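Local coordinates for FAD-binding PCMH-type domain-containing protein (Gibberella zeae, PDB 6YJO), which binds FAD, held covalently through two residues, and probably works as an oxygen-dependent oxidoreductase on oligosaccharides, at residues T76-I81 with I226-G231; I195-T198 with I202-A205. All coordinates share one frame; numbering follows the deposited sequence.

Contact 1 (T76-I81 with I226-G231); sequences TTVKHI and IVAELG. With FAD (flavin-adenine dinucleotide), chain C.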
ATOM      1  N   THR A  76      16.256   0.454  17.911  1.00 68.50           N
ATOM      2  CA  THR A  76      15.757   1.806  18.111  1.00 67.24           C
ATOM      3  C   THR A  76      16.671   2.854  17.498  1.00 67.03           C
ATOM      4  O   THR A  76      16.338   4.043  17.544  1.00 68.06           O
ATOM      5  CB  THR A  76      15.571   2.115  19.607  1.00 68.96           C
ATOM      6  OG1 THR A  76      16.850   2.184  20.250  1.00 71.43           O
ATOM      7  CG2 THR A  76      14.712   1.046  20.270  1.00 69.11           C
ATOM      8  N   THR A  77      17.808   2.452  16.930  1.00 65.91           N
ATOM      9  CA  THR A  77      18.721   3.362  16.258  1.00 63.56           C
ATOM     10  C   THR A  77      19.110   2.782  14.908  1.00 60.83           C
ATOM     11  O   THR A  77      19.006   1.575  14.667  1.00 60.04           O
ATOM     12  CB  THR A  77      19.995   3.622  17.075  1.00 65.48           C
ATOM     13  OG1 THR A  77      20.753   2.410  17.182  1.00 67.03           O
ATOM     14  CG2 THR A  77      19.653   4.135  18.467  1.00 67.60           C
ATOM     15  N   VAL A  78      19.569   3.670  14.025  1.00 59.47           N
ATOM     16  CA  VAL A  78      20.070   3.233  12.726  1.00 58.32           C
ATOM     17  C   VAL A  78      21.224   2.259  12.902  1.00 59.35           C
ATOM     18  O   VAL A  78      21.392   1.329  12.104  1.00 58.02           O
ATOM     19  CB  VAL A  78      20.495   4.451  11.883  1.00 56.41           C
ATOM     20  CG1 VAL A  78      20.764   4.029  10.447  1.00 54.86           C
ATOM     21  CG2 VAL A  78      19.434   5.548  11.947  1.00 56.56           C
ATOM     22  N   LYS A  79      22.030   2.448  13.948  1.00 61.01           N
ATOM     23  CA  LYS A  79      23.199   1.597  14.146  1.00 61.39           C
ATOM     24  C   LYS A  79      22.787   0.161  14.448  1.00 60.68           C
ATOM     25  O   LYS A  79      23.387  -0.785  13.925  1.00 60.12           O
ATOM     26  CB  LYS A  79      24.072   2.166  15.265  1.00 62.67           C
ATOM     27  CG  LYS A  79      25.556   1.924  15.065  1.00 64.14           C
ATOM     28  CD  LYS A  79      26.066   0.789  15.931  1.00 67.59           C
ATOM     29  CE  LYS A  79      27.542   0.537  15.671  1.00 70.31           C
ATOM     30  NZ  LYS A  79      27.799   0.241  14.234  1.00 69.60           N
ATOM     31  N   HIS A  80      21.762  -0.021  15.285  1.00 61.14           N
ATOM     32  CA  HIS A  80      21.231  -1.359  15.525  1.00 62.11           C
ATOM     33  C   HIS A  80      20.907  -2.058  14.210  1.00 60.09           C
ATOM     34  O   HIS A  80      21.296  -3.213  13.994  1.00 59.52           O
ATOM     35  CB  HIS A  80      19.984  -1.280  16.409  1.00 61.95           C
ATOM     36  CG  HIS A  80      20.247  -0.762  17.788  1.00 63.99           C
ATOM     37  ND1 HIS A  80      19.369   0.071  18.448  1.00 63.07           N
ATOM     38  CD2 HIS A  80      21.281  -0.967  18.639  1.00 65.29           C
ATOM     39  CE1 HIS A  80      19.854   0.363  19.641  1.00 65.84           C
ATOM     40  NE2 HIS A  80      21.013  -0.254  19.781  1.00 67.21           N
ATOM     41  N   ILE A  81      20.195  -1.369  13.317  1.00 57.82           N
ATOM     42  CA  ILE A  81      19.864  -1.949  12.017  1.00 55.97           C
ATOM     43  C   ILE A  81      21.135  -2.357  11.281  1.00 54.06           C
ATOM     44  O   ILE A  81      21.253  -3.485  10.786  1.00 53.34           O
ATOM     45  CB  ILE A  81      19.025  -0.962  11.187  1.00 55.28           C
ATOM     46  CG1 ILE A  81      17.645  -0.767  11.819  1.00 56.16           C
ATOM     47  CG2 ILE A  81      18.859  -1.469   9.761  1.00 53.16           C
ATOM     48  CD1 ILE A  81      17.170   0.676  11.835  1.00 55.99           C
ATOM     49  N   ILE A 226      17.301  -1.914   4.180  1.00 42.36           N
ATOM     50  CA  ILE A 226      16.509  -1.674   5.381  1.00 44.58           C
ATOM     51  C   ILE A 226      16.484  -0.166   5.603  1.00 47.41           C
ATOM     52  O   ILE A 226      17.463   0.426   6.068  1.00 48.39           O
ATOM     53  CB  ILE A 226      17.075  -2.411   6.599  1.00 46.76           C
ATOM     54  CG1 ILE A 226      17.346  -3.880   6.271  1.00 48.19           C
ATOM     55  CG2 ILE A 226      16.102  -2.312   7.772  1.00 46.59           C
ATOM     56  CD1 ILE A 226      16.091  -4.727   6.169  1.00 49.28           C
ATOM     57  N   VAL A 227      15.358   0.462   5.264  1.00 47.28           N
ATOM     58  CA  VAL A 227      15.192   1.891   5.497  1.00 47.62           C
ATOM     59  C   VAL A 227      14.949   2.144   6.978  1.00 48.28           C
ATOM     60  O   VAL A 227      14.228   1.391   7.651  1.00 47.32           O
ATOM     61  CB  VAL A 227      14.039   2.441   4.641  1.00 46.63           C
ATOM     62  CG1 VAL A 227      13.703   3.866   5.052  1.00 46.23           C
ATOM     63  CG2 VAL A 227      14.401   2.380   3.169  1.00 46.14           C
ATOM     64  N   ALA A 228      15.552   3.213   7.492  1.00 48.71           N
ATOM     65  CA  ALA A 228      15.413   3.606   8.887  1.00 51.43           C
ATOM     66  C   ALA A 228      14.702   4.937   9.075  1.00 53.24           C
ATOM     67  O   ALA A 228      14.083   5.148  10.121  1.00 55.16           O
ATOM     68  CB  ALA A 228      16.793   3.691   9.557  1.00 52.71           C
ATOM     69  N   GLU A 229      14.778   5.838   8.098  1.00 52.79           N
ATOM     70  CA  GLU A 229      14.130   7.140   8.178  1.00 53.62           C
ATOM     71  C   GLU A 229      13.767   7.576   6.766  1.00 50.96           C
ATOM     72  O   GLU A 229      14.620   7.539   5.876  1.00 50.57           O
ATOM     73  CB  GLU A 229      15.059   8.162   8.843  1.00 56.05           C
ATOM     74  CG  GLU A 229      14.393   9.464   9.243  1.00 59.13           C
ATOM     75  CD  GLU A 229      15.301  10.358  10.077  1.00 63.33           C
ATOM     76  OE1 GLU A 229      15.597  10.001  11.238  1.00 65.44           O
ATOM     77  OE2 GLU A 229      15.723  11.418   9.566  1.00 64.71           O
ATOM     78  N   LEU A 230      12.511   7.962   6.557  1.00 48.11           N
ATOM     79  CA  LEU A 230      12.038   8.456   5.270  1.00 45.85           C
ATOM     80  C   LEU A 230      11.803   9.958   5.353  1.00 43.84           C
ATOM     81  O   LEU A 230      11.406  10.477   6.403  1.00 45.88           O
ATOM     82  CB  LEU A 230      10.742   7.753   4.838  1.00 44.67           C
ATOM     83  CG  LEU A 230      10.785   6.227   4.676  1.00 43.26           C
ATOM     84  CD1 LEU A 230      10.458   5.517   5.992  1.00 43.82           C
ATOM     85  CD2 LEU A 230       9.834   5.760   3.575  1.00 41.88           C
ATOM     86  N   GLY A 231      12.056  10.650   4.250  1.00 40.76           N
ATOM     87  CA  GLY A 231      11.826  12.084   4.146  1.00 39.99           C
ATOM     88  C   GLY A 231      10.718  12.347   3.140  1.00 40.31           C
ATOM     89  O   GLY A 231      10.634  11.671   2.110  1.00 39.36           O
TER
HETATM   90  PA  FAD C 601       5.051  -4.661   6.579  1.00 43.29           P
HETATM   91  O1A FAD C 601       4.621  -6.079   6.543  1.00 39.29           O
HETATM   92  O2A FAD C 601       5.822  -4.270   7.851  1.00 39.92           O
HETATM   93  O5B FAD C 601       5.893  -4.297   5.298  1.00 37.36           O
HETATM   94  C5B FAD C 601       5.433  -4.643   3.975  1.00 39.79           C
HETATM   95  C4B FAD C 601       6.610  -4.690   3.038  1.00 40.18           C
HETATM   96  O4B FAD C 601       7.484  -3.567   3.309  1.00 40.72           O
HETATM   97  C3B FAD C 601       7.478  -5.938   3.168  1.00 39.73           C
HETATM   98  O3B FAD C 601       8.029  -6.306   1.909  1.00 38.80           O
HETATM   99  C2B FAD C 601       8.555  -5.481   4.150  1.00 40.13           C
HETATM  100  O2B FAD C 601       9.752  -6.234   4.021  1.00 41.63           O
HETATM  101  C1B FAD C 601       8.763  -4.041   3.687  1.00 39.56           C
HETATM  102  N9A FAD C 601       9.318  -3.160   4.712  1.00 39.82           N
HETATM  103  C8A FAD C 601       8.749  -2.794   5.906  1.00 39.23           C
HETATM  104  N7A FAD C 601       9.490  -1.994   6.632  1.00 38.51           N
HETATM  105  C5A FAD C 601      10.635  -1.820   5.861  1.00 39.87           C
HETATM  106  C6A FAD C 601      11.810  -1.079   6.070  1.00 37.62           C
HETATM  107  N6A FAD C 601      12.050  -0.344   7.159  1.00 39.13           N
HETATM  108  N1A FAD C 601      12.753  -1.123   5.103  1.00 37.40           N
HETATM  109  C2A FAD C 601      12.522  -1.854   4.011  1.00 38.04           C
HETATM  110  N3A FAD C 601      11.453  -2.591   3.705  1.00 39.01           N
HETATM  111  C4A FAD C 601      10.536  -2.534   4.682  1.00 38.83           C
HETATM  112  N1  FAD C 601      -2.666   0.437   0.839  1.00 47.15           N
HETATM  113  C2  FAD C 601      -3.076   1.509   0.098  1.00 49.70           C
HETATM  114  O2  FAD C 601      -2.464   1.869  -0.914  1.00 50.98           O
HETATM  115  N3  FAD C 601      -4.204   2.218   0.483  1.00 50.07           N
HETATM  116  C4  FAD C 601      -4.997   1.949   1.581  1.00 49.02           C
HETATM  117  O4  FAD C 601      -5.977   2.648   1.826  1.00 49.56           O
HETATM  118  C4X FAD C 601      -4.552   0.809   2.359  1.00 47.28           C
HETATM  119  N5  FAD C 601      -5.241   0.482   3.416  1.00 45.69           N
HETATM  120  C5X FAD C 601      -4.810  -0.605   4.160  1.00 42.30           C
HETATM  121  C6  FAD C 601      -5.544  -0.994   5.274  1.00 37.51           C
HETATM  122  C7  FAD C 601      -5.141  -2.057   6.072  1.00 37.26           C
HETATM  123  C7M FAD C 601      -5.957  -2.425   7.284  1.00 34.56           C
HETATM  124  C8  FAD C 601      -4.008  -2.803   5.705  1.00 35.79           C
HETATM  125  C8M FAD C 601      -3.541  -3.969   6.533  1.00 33.94           C
HETATM  126  C9  FAD C 601      -3.282  -2.434   4.576  1.00 39.72           C
HETATM  127  C9A FAD C 601      -3.677  -1.350   3.803  1.00 41.22           C
HETATM  128  N10 FAD C 601      -2.957  -0.951   2.660  1.00 43.02           N
HETATM  129  C10 FAD C 601      -3.371   0.117   1.908  1.00 45.77           C
HETATM  130  C1' FAD C 601      -1.780  -1.707   2.214  1.00 39.22           C
HETATM  131  C2' FAD C 601      -0.458  -1.145   2.711  1.00 36.31           C
HETATM  132  O2' FAD C 601      -0.097   0.002   1.942  1.00 35.55           O
HETATM  133  C3' FAD C 601       0.620  -2.216   2.543  1.00 34.19           C
HETATM  134  O3' FAD C 601       0.182  -3.391   3.217  1.00 31.65           O
HETATM  135  C4' FAD C 601       1.992  -1.827   3.088  1.00 33.37           C
HETATM  136  O4' FAD C 601       3.016  -2.249   2.186  1.00 32.20           O
HETATM  137  C5' FAD C 601       2.226  -2.440   4.449  1.00 33.29           C
HETATM  138  O5' FAD C 601       3.339  -1.779   5.080  1.00 32.73           O
HETATM  139  P   FAD C 601       3.731  -2.110   6.560  1.00 38.79           P
HETATM  140  O1P FAD C 601       5.128  -1.557   6.859  1.00 32.24           O
HETATM  141  O2P FAD C 601       2.638  -1.681   7.468  1.00 31.17           O
HETATM  142  O3P FAD C 601       3.785  -3.711   6.487  1.00 35.27           O

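Contact 2 (I195-T198 with I202-A205); sequences IVLT and IRYA. With NAG (2-acetamido-2-deoxy-beta-D-glucopyranose), chain B; NAG (2-acetamido-2-deoxy-beta-D-glucopyranose), chain D.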
ATOM      1  N   ILE A 195      19.145   4.532   4.553  1.00 44.03           N
ATOM      2  CA  ILE A 195      18.914   3.130   4.226  1.00 45.62           C
ATOM      3  C   ILE A 195      20.190   2.342   4.477  1.00 45.76           C
ATOM      4  O   ILE A 195      21.298   2.836   4.242  1.00 46.15           O
ATOM      5  CB  ILE A 195      18.441   2.969   2.766  1.00 47.26           C
ATOM      6  CG1 ILE A 195      18.206   1.494   2.437  1.00 48.98           C
ATOM      7  CG2 ILE A 195      19.452   3.578   1.796  1.00 47.43           C
ATOM      8  CD1 ILE A 195      17.535   1.278   1.096  1.00 49.55           C
ATOM      9  N   VAL A 196      20.031   1.114   4.961  1.00 46.02           N
ATOM     10  CA  VAL A 196      21.146   0.215   5.241  1.00 47.62           C
ATOM     11  C   VAL A 196      21.201  -0.831   4.137  1.00 46.83           C
ATOM     12  O   VAL A 196      20.280  -1.645   3.992  1.00 46.56           O
ATOM     13  CB  VAL A 196      20.998  -0.447   6.621  1.00 49.89           C
ATOM     14  CG1 VAL A 196      22.185  -1.358   6.917  1.00 51.31           C
ATOM     15  CG2 VAL A 196      20.854   0.613   7.703  1.00 50.37           C
ATOM     16  N   LEU A 197      22.281  -0.819   3.365  1.00 46.27           N
ATOM     17  CA  LEU A 197      22.450  -1.801   2.308  1.00 49.79           C
ATOM     18  C   LEU A 197      22.892  -3.145   2.894  1.00 51.69           C
ATOM     19  O   LEU A 197      23.280  -3.254   4.061  1.00 49.61           O
ATOM     20  CB  LEU A 197      23.457  -1.305   1.272  1.00 51.75           C
ATOM     21  CG  LEU A 197      23.256   0.135   0.801  1.00 51.70           C
ATOM     22  CD1 LEU A 197      24.241   0.478  -0.312  1.00 53.51           C
ATOM     23  CD2 LEU A 197      21.818   0.362   0.347  1.00 51.83           C
ATOM     24  N   THR A 198      22.838  -4.180   2.052  1.00 56.01           N
ATOM     25  CA  THR A 198      23.043  -5.545   2.530  1.00 60.69           C
ATOM     26  C   THR A 198      24.375  -5.718   3.250  1.00 65.70           C
ATOM     27  O   THR A 198      24.498  -6.601   4.108  1.00 66.73           O
ATOM     28  CB  THR A 198      22.953  -6.533   1.367  1.00 60.02           C
ATOM     29  OG1 THR A 198      23.160  -7.865   1.856  1.00 60.90           O
ATOM     30  CG2 THR A 198      23.986  -6.212   0.300  1.00 59.53           C
ATOM     31  N   ILE A 202      25.627   2.325   5.704  1.00 51.35           N
ATOM     32  CA  ILE A 202      24.499   3.235   5.881  1.00 50.27           C
ATOM     33  C   ILE A 202      24.616   4.346   4.846  1.00 48.69           C
ATOM     34  O   ILE A 202      25.617   5.073   4.816  1.00 46.64           O
ATOM     35  CB  ILE A 202      24.461   3.819   7.301  1.00 51.22           C
ATOM     36  CG1 ILE A 202      24.625   2.720   8.353  1.00 52.08           C
ATOM     37  CG2 ILE A 202      23.152   4.567   7.528  1.00 50.26           C
ATOM     38  CD1 ILE A 202      24.730   3.251   9.777  1.00 53.07           C
ATOM     39  N   ARG A 203      23.593   4.485   4.004  1.00 47.60           N
ATOM     40  CA  ARG A 203      23.530   5.538   3.003  1.00 47.29           C
ATOM     41  C   ARG A 203      22.351   6.461   3.282  1.00 47.90           C
ATOM     42  O   ARG A 203      21.340   6.049   3.860  1.00 48.57           O
ATOM     43  CB  ARG A 203      23.381   4.968   1.584  1.00 45.60           C
ATOM     44  CG  ARG A 203      24.557   4.147   1.086  1.00 46.94           C
ATOM     45  CD  ARG A 203      25.820   4.968   0.992  1.00 47.41           C
ATOM     46  NE  ARG A 203      26.857   4.242   0.267  1.00 49.92           N
ATOM     47  CZ  ARG A 203      28.162   4.374   0.472  1.00 52.46           C
ATOM     48  NH1 ARG A 203      28.621   5.206   1.397  1.00 52.79           N
ATOM     49  NH2 ARG A 203      29.010   3.660  -0.250  1.00 55.89           N
ATOM     50  N   TYR A 204      22.487   7.720   2.872  1.00 47.80           N
ATOM     51  CA  TYR A 204      21.339   8.593   2.665  1.00 47.45           C
ATOM     52  C   TYR A 204      21.087   8.644   1.164  1.00 46.42           C
ATOM     53  O   TYR A 204      21.917   9.160   0.408  1.00 47.03           O
ATOM     54  CB  TYR A 204      21.554   9.994   3.230  1.00 50.36           C
ATOM     55  CG  TYR A 204      20.353  10.872   2.966  1.00 52.90           C
ATOM     56  CD1 TYR A 204      19.155  10.655   3.633  1.00 54.49           C
ATOM     57  CD2 TYR A 204      20.401  11.886   2.020  1.00 54.31           C
ATOM     58  CE1 TYR A 204      18.046  11.432   3.384  1.00 55.29           C
ATOM     59  CE2 TYR A 204      19.296  12.672   1.762  1.00 54.61           C
ATOM     60  CZ  TYR A 204      18.118  12.439   2.446  1.00 55.29           C
ATOM     61  OH  TYR A 204      17.013  13.219   2.198  1.00 55.74           O
ATOM     62  N   ALA A 205      19.951   8.098   0.737  1.00 44.98           N
ATOM     63  CA  ALA A 205      19.617   7.960  -0.673  1.00 42.05           C
ATOM     64  C   ALA A 205      18.699   9.100  -1.093  1.00 41.92           C
ATOM     65  O   ALA A 205      17.611   9.263  -0.529  1.00 41.43           O
ATOM     66  CB  ALA A 205      18.955   6.607  -0.932  1.00 39.87           C
TER
HETATM   67  C1  NAG B   1      28.255  -1.685   0.224  1.00 46.47           C
HETATM   68  C2  NAG B   1      29.645  -1.075   0.081  1.00 47.24           C
HETATM   69  C3  NAG B   1      29.582   0.234  -0.708  1.00 49.00           C
HETATM   70  C4  NAG B   1      28.819   0.060  -2.016  1.00 49.61           C
HETATM   71  C5  NAG B   1      27.476  -0.620  -1.766  1.00 49.48           C
HETATM   72  C6  NAG B   1      26.744  -0.959  -3.042  1.00 49.99           C
HETATM   73  C7  NAG B   1      31.493  -1.219   1.692  1.00 46.05           C
HETATM   74  C8  NAG B   1      31.947  -0.914   3.089  1.00 43.15           C
HETATM   75  N2  NAG B   1      30.242  -0.853   1.388  1.00 46.84           N
HETATM   76  O3  NAG B   1      30.910   0.671  -0.979  1.00 49.57           O
HETATM   77  O4  NAG B   1      28.537   1.343  -2.564  1.00 53.39           O
HETATM   78  O5  NAG B   1      27.670  -1.852  -1.059  1.00 49.91           O
HETATM   79  O6  NAG B   1      27.218  -2.176  -3.602  1.00 52.37           O
HETATM   80  O7  NAG B   1      32.224  -1.772   0.876  1.00 48.07           O
HETATM   81  C1  NAG D   2      29.026   1.559  -3.900  1.00 56.73           C
HETATM   82  C2  NAG D   2      28.337   2.856  -4.368  1.00 57.27           C
HETATM   83  C3  NAG D   2      28.970   3.386  -5.655  1.00 59.19           C
HETATM   84  C4  NAG D   2      30.475   3.526  -5.475  1.00 62.01           C
HETATM   85  C5  NAG D   2      31.055   2.173  -5.097  1.00 60.85           C
HETATM   86  C6  NAG D   2      32.545   2.218  -4.857  1.00 62.46           C
HETATM   87  C7  NAG D   2      26.014   2.825  -3.567  1.00 55.67           C
HETATM   88  C8  NAG D   2      24.584   2.563  -3.928  1.00 56.30           C
HETATM   89  N2  NAG D   2      26.908   2.651  -4.547  1.00 56.38           N
HETATM   90  O3  NAG D   2      28.393   4.656  -5.943  1.00 59.10           O
HETATM   91  O4  NAG D   2      31.145   4.084  -6.604  1.00 66.33           O
HETATM   92  O5  NAG D   2      30.457   1.744  -3.865  1.00 59.02           O
HETATM   93  O6  NAG D   2      32.833   2.611  -3.521  1.00 63.61           O
HETATM   94  O7  NAG D   2      26.345   3.180  -2.438  1.00 54.37           O

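Contact 1 (T76-I81 with I226-G231)
Ile81 meets the strand 226-231 with both of its branches. Its CG2 methyl lies 3.5 Å from Ile226 CG2, the two side chains crossing at a slant, while CD1 reaches along the strand to Ala228 CB at 3.8 Å. With CG2 anti to the backbone N and CG1 anti to the carbonyl carbon (chi1 -67°), the branches part to serve two strand residues of the same face. Val78, one turn earlier, adds CG2 at 4.0 Å from Ala228 CB, so this small methyl is touched by two helix residues. Between Ile226 and Ala228 in sequence, Val227 turns its side chain away from the helix, and its backbone reads the adenine of FAD: N donates to N1A at 3.1 Å and O accepts from N6A at 2.8 Å. The helix start is fixed by a capping box, in which His80 N donates to Thr77 OG1 (3.2 Å, 167°) and Thr77 N to His80 ND1. Thr76 N also donates to ND1, 17° out of the ring plane, which should limit rotation of the imidazole. The contact thus lays the first turn of helix 78-90 on strand 226-236, which pairs with strands 190-196 and 133-137.

Contact 2 (I195-T198 with I202-A205)
Ile195 and Arg203 form an antiparallel hydrogen-bonded pair, with Ile195 N to Arg203 O and Arg203 N to Ile195 O both 2.8 Å and nearly straight (167° and 172°), followed by the non-hydrogen-bonded pair Val196-Ile202. Side chains of the first pair share a face with Ala205: Ile195 CG2 sits between the backbone N and the carbonyl carbon, a placement that brings it 4.1 Å from Ala205 CB. On the face of the second pair, Val196 CG2 and Ile202 CG1 meet more loosely, at 4.4 Å. The two segments belong to the beta hairpin of strands 190-196 and 202-206, next to its turn, within the FAD-binding domain of this flavoprotein family, and an attached glycan lies against Leu197 and Arg203. Leu197 CD1 fits between Arg203 CG, at 3.9 Å, and C5 of the chain B NAG, at 3.7 Å. Bent at chi2 (-63°), the arginine takes its guanidinium to both sugars. NE donates to the acetamide O7 of the chain D NAG at 3.0 Å, whereas NH2 makes a weak bond to O4 of the chain B NAG, an atom in the guanidinium plane at its edge. Helix 211-220 packs on Ile195 and Ala205, and helix 78-90 on Val196 and Ile202.

From the N terminus, the chain enters contact 1 at 76-81, which leads into helix 78-90, and, after 113 intervening residues, reaches 195-198. Contact 2 then closes a short loop, with three residues between its segments, before the chain passes through helix 211-220 to 226-231, where contact 1 closes its loop of 144 residues. Contact 2 is nested inside contact 1. Their centres are 9 Å apart, and the join is direct: Val196 N lies 2.9 Å from Ile226 O, probably a hydrogen bond between neighbouring strands of one sheet. Ile81 CG2 is 3.5 Å from Val196 CG2 and Val78 CG1 3.8 Å from Ile202 CG2. The same helix turn thus spans three strands, from the adenine-binding strand to the hairpin that touches the glycan.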